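Long-range contact in Hia (Haemophilus influenzae, PDB 1S7M), which probably mediates adhesion of the bacterium to host cells as a trimeric autotransporter, this chain being a binding-domain fragment of its extracellular part: residues N77-T85 with E128-A136. Residues are numbered along the deposited sequence; the frame is centred on the assembly and turned at random.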
# COMPACT_ATOMS: atom_id res chain seq x y z
N ASN A 77 -13.60 -13.33 -10.53
CA ASN A 77 -14.65 -14.28 -10.16
C ASN A 77 -14.39 -15.17 -8.93
O ASN A 77 -15.30 -15.86 -8.49
CB ASN A 77 -14.97 -15.20 -11.34
CG ASN A 77 -15.34 -14.45 -12.61
OD1 ASN A 77 -16.21 -13.59 -12.60
ND2 ASN A 77 -14.68 -14.79 -13.70
N ASP A 78 -13.18 -15.17 -8.37
CA ASP A 78 -12.90 -16.02 -7.21
C ASP A 78 -13.21 -15.32 -5.87
O ASP A 78 -12.63 -14.28 -5.55
CB ASP A 78 -11.44 -16.48 -7.24
CG ASP A 78 -11.12 -17.50 -6.15
OD1 ASP A 78 -11.91 -17.66 -5.20
OD2 ASP A 78 -10.05 -18.13 -6.25
N ASP A 79 -14.12 -15.89 -5.09
CA ASP A 79 -14.51 -15.28 -3.81
C ASP A 79 -13.33 -15.08 -2.85
O ASP A 79 -13.38 -14.22 -1.97
CB ASP A 79 -15.62 -16.11 -3.14
CG ASP A 79 -16.91 -16.13 -3.97
OD1 ASP A 79 -17.39 -15.03 -4.36
OD2 ASP A 79 -17.44 -17.23 -4.24
N ALA A 80 -12.29 -15.87 -3.01
CA ALA A 80 -11.11 -15.74 -2.16
C ALA A 80 -10.48 -14.35 -2.32
O ALA A 80 -9.86 -13.80 -1.37
CB ALA A 80 -10.11 -16.82 -2.53
N TYR A 81 -10.65 -13.77 -3.51
CA TYR A 81 -10.09 -12.43 -3.82
C TYR A 81 -11.05 -11.27 -3.63
O TYR A 81 -10.65 -10.10 -3.72
CB TYR A 81 -9.56 -12.40 -5.26
CG TYR A 81 -8.36 -13.29 -5.44
CD1 TYR A 81 -8.50 -14.66 -5.56
CD2 TYR A 81 -7.06 -12.76 -5.40
CE1 TYR A 81 -7.40 -15.50 -5.62
CE2 TYR A 81 -5.96 -13.59 -5.46
CZ TYR A 81 -6.13 -14.95 -5.57
OH TYR A 81 -5.03 -15.76 -5.62
N LYS A 82 -12.31 -11.58 -3.37
CA LYS A 82 -13.33 -10.56 -3.24
C LYS A 82 -13.02 -9.40 -2.33
O LYS A 82 -12.75 -9.58 -1.14
CB LYS A 82 -14.64 -11.20 -2.81
CG LYS A 82 -15.84 -10.72 -3.61
CD LYS A 82 -16.50 -9.53 -2.98
CE LYS A 82 -17.68 -9.09 -3.83
NZ LYS A 82 -18.37 -7.94 -3.20
N GLY A 83 -13.07 -8.19 -2.88
CA GLY A 83 -12.79 -7.02 -2.08
C GLY A 83 -11.34 -6.57 -2.11
O GLY A 83 -11.04 -5.45 -1.72
N LEU A 84 -10.43 -7.43 -2.55
CA LEU A 84 -9.02 -7.03 -2.65
C LEU A 84 -8.91 -6.05 -3.82
O LEU A 84 -9.51 -6.28 -4.86
CB LEU A 84 -8.11 -8.22 -2.93
CG LEU A 84 -7.86 -9.22 -1.81
CD1 LEU A 84 -6.84 -10.25 -2.27
CD2 LEU A 84 -7.33 -8.47 -0.58
N THR A 85 -8.13 -4.99 -3.65
CA THR A 85 -7.93 -3.99 -4.71
C THR A 85 -7.39 -4.63 -6.00
O THR A 85 -6.51 -5.49 -5.97
CB THR A 85 -6.95 -2.91 -4.23
OG1 THR A 85 -7.44 -2.35 -3.00
CG2 THR A 85 -6.81 -1.80 -5.26
N GLU A 128 -10.60 -27.29 1.69
CA GLU A 128 -9.44 -26.44 1.52
C GLU A 128 -9.62 -25.11 2.28
O GLU A 128 -10.75 -24.67 2.55
CB GLU A 128 -9.17 -26.17 0.03
CG GLU A 128 -10.15 -25.25 -0.65
CD GLU A 128 -9.65 -24.78 -2.03
OE1 GLU A 128 -9.05 -25.60 -2.77
OE2 GLU A 128 -9.87 -23.59 -2.38
N TYR A 129 -8.50 -24.48 2.62
CA TYR A 129 -8.57 -23.22 3.36
C TYR A 129 -8.01 -22.01 2.63
O TYR A 129 -7.02 -22.11 1.90
CB TYR A 129 -7.81 -23.37 4.69
CG TYR A 129 -7.51 -22.06 5.40
CD1 TYR A 129 -8.47 -21.45 6.21
CD2 TYR A 129 -6.25 -21.44 5.29
CE1 TYR A 129 -8.20 -20.27 6.90
CE2 TYR A 129 -5.97 -20.23 5.99
CZ TYR A 129 -6.95 -19.67 6.80
OH TYR A 129 -6.70 -18.53 7.54
N HIS A 130 -8.65 -20.88 2.82
CA HIS A 130 -8.12 -19.64 2.27
C HIS A 130 -8.70 -18.45 3.01
O HIS A 130 -9.84 -18.49 3.48
CB HIS A 130 -8.39 -19.47 0.77
CG HIS A 130 -9.83 -19.30 0.43
ND1 HIS A 130 -10.57 -20.29 -0.18
CD2 HIS A 130 -10.68 -18.27 0.64
CE1 HIS A 130 -11.82 -19.87 -0.33
NE2 HIS A 130 -11.91 -18.64 0.16
N ASP A 131 -7.89 -17.40 3.13
CA ASP A 131 -8.34 -16.17 3.74
C ASP A 131 -7.45 -15.06 3.15
O ASP A 131 -6.48 -15.34 2.46
CB ASP A 131 -8.20 -16.23 5.26
CG ASP A 131 -9.21 -15.33 5.97
OD1 ASP A 131 -9.66 -14.34 5.35
OD2 ASP A 131 -9.55 -15.62 7.13
N GLN A 132 -7.81 -13.81 3.41
CA GLN A 132 -7.00 -12.69 2.94
C GLN A 132 -6.13 -12.18 4.09
O GLN A 132 -6.50 -12.29 5.28
CB GLN A 132 -7.92 -11.56 2.44
CG GLN A 132 -8.71 -11.96 1.15
CD GLN A 132 -9.77 -10.93 0.76
OE1 GLN A 132 -9.90 -9.89 1.39
NE2 GLN A 132 -10.55 -11.24 -0.28
N VAL A 133 -4.96 -11.65 3.73
CA VAL A 133 -4.04 -11.05 4.69
C VAL A 133 -3.87 -9.59 4.25
O VAL A 133 -3.07 -9.27 3.35
CB VAL A 133 -2.67 -11.74 4.67
CG1 VAL A 133 -1.72 -11.11 5.79
CG2 VAL A 133 -2.83 -13.20 4.91
N ARG A 134 -4.66 -8.71 4.85
CA ARG A 134 -4.51 -7.31 4.50
C ARG A 134 -3.64 -6.65 5.56
O ARG A 134 -3.06 -7.32 6.42
CB ARG A 134 -5.87 -6.64 4.40
CG ARG A 134 -6.81 -7.33 3.45
CD ARG A 134 -8.01 -6.47 3.17
NE ARG A 134 -9.05 -7.21 2.46
CZ ARG A 134 -10.17 -6.66 2.01
NH1 ARG A 134 -10.40 -5.37 2.18
NH2 ARG A 134 -11.07 -7.40 1.38
N ASN A 135 -3.56 -5.33 5.50
CA ASN A 135 -2.76 -4.59 6.45
C ASN A 135 -3.26 -4.91 7.88
O ASN A 135 -4.45 -5.03 8.10
CB ASN A 135 -2.90 -3.10 6.16
CG ASN A 135 -2.17 -2.25 7.13
OD1 ASN A 135 -0.94 -2.31 7.24
ND2 ASN A 135 -2.92 -1.45 7.87
N ALA A 136 -2.30 -5.07 8.80
CA ALA A 136 -2.56 -5.34 10.21
C ALA A 136 -3.28 -6.67 10.52
O ALA A 136 -3.91 -6.81 11.57
CB ALA A 136 -3.31 -4.16 10.86
O HOH W 1 -12.07 -4.01 0.07
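Gln132 sets CG anti to its carbonyl carbon (chi1 -67°) and runs extended beyond it (chi2 171°), which carries its amide to the backbone of Ala80 and Lys82. Both bonds leave one nitrogen. Gln132 NE2 donates to Ala80 O at 2.9 Å and to Lys82 O at 2.9 Å. Both acceptors lie in the amide plane and both bonds are nearly straight, but the donor stands well above each carbonyl plane. The two grips fix the rotation of the amide. Its other end is held by Arg134, whose NE and NH2 approach side-on and share Gln132 OE1, with NH2 at 2.8 Å on a lone pair. This pairing probably polarises the amide and strengthens its donor end. Leu84 comes from the opposite direction, and its CD2 lies 3.5 Å from Gln132 OE1. Arg134 NH1 is bonded to Arg111 O. Two residues before Gln132 on the strand, His130 presents one face of its ring to Ala80 CB, 3.7 Å from the ring centroid, a CH-pi contact. Asp78 OD1 accepts from Ala80 N at 2.9 Å, closing an Asx turn just after helix 70-77. Leu84 and Tyr81 also pack on Val116 of the neighbouring strand. The contact joins the type II beta turn Tyr81-Leu84, in the HiaBD2_N family region, to strand 129-134 of the antiparallel hairpin in the Trp-ring region of this trimeric autotransporter adhesin.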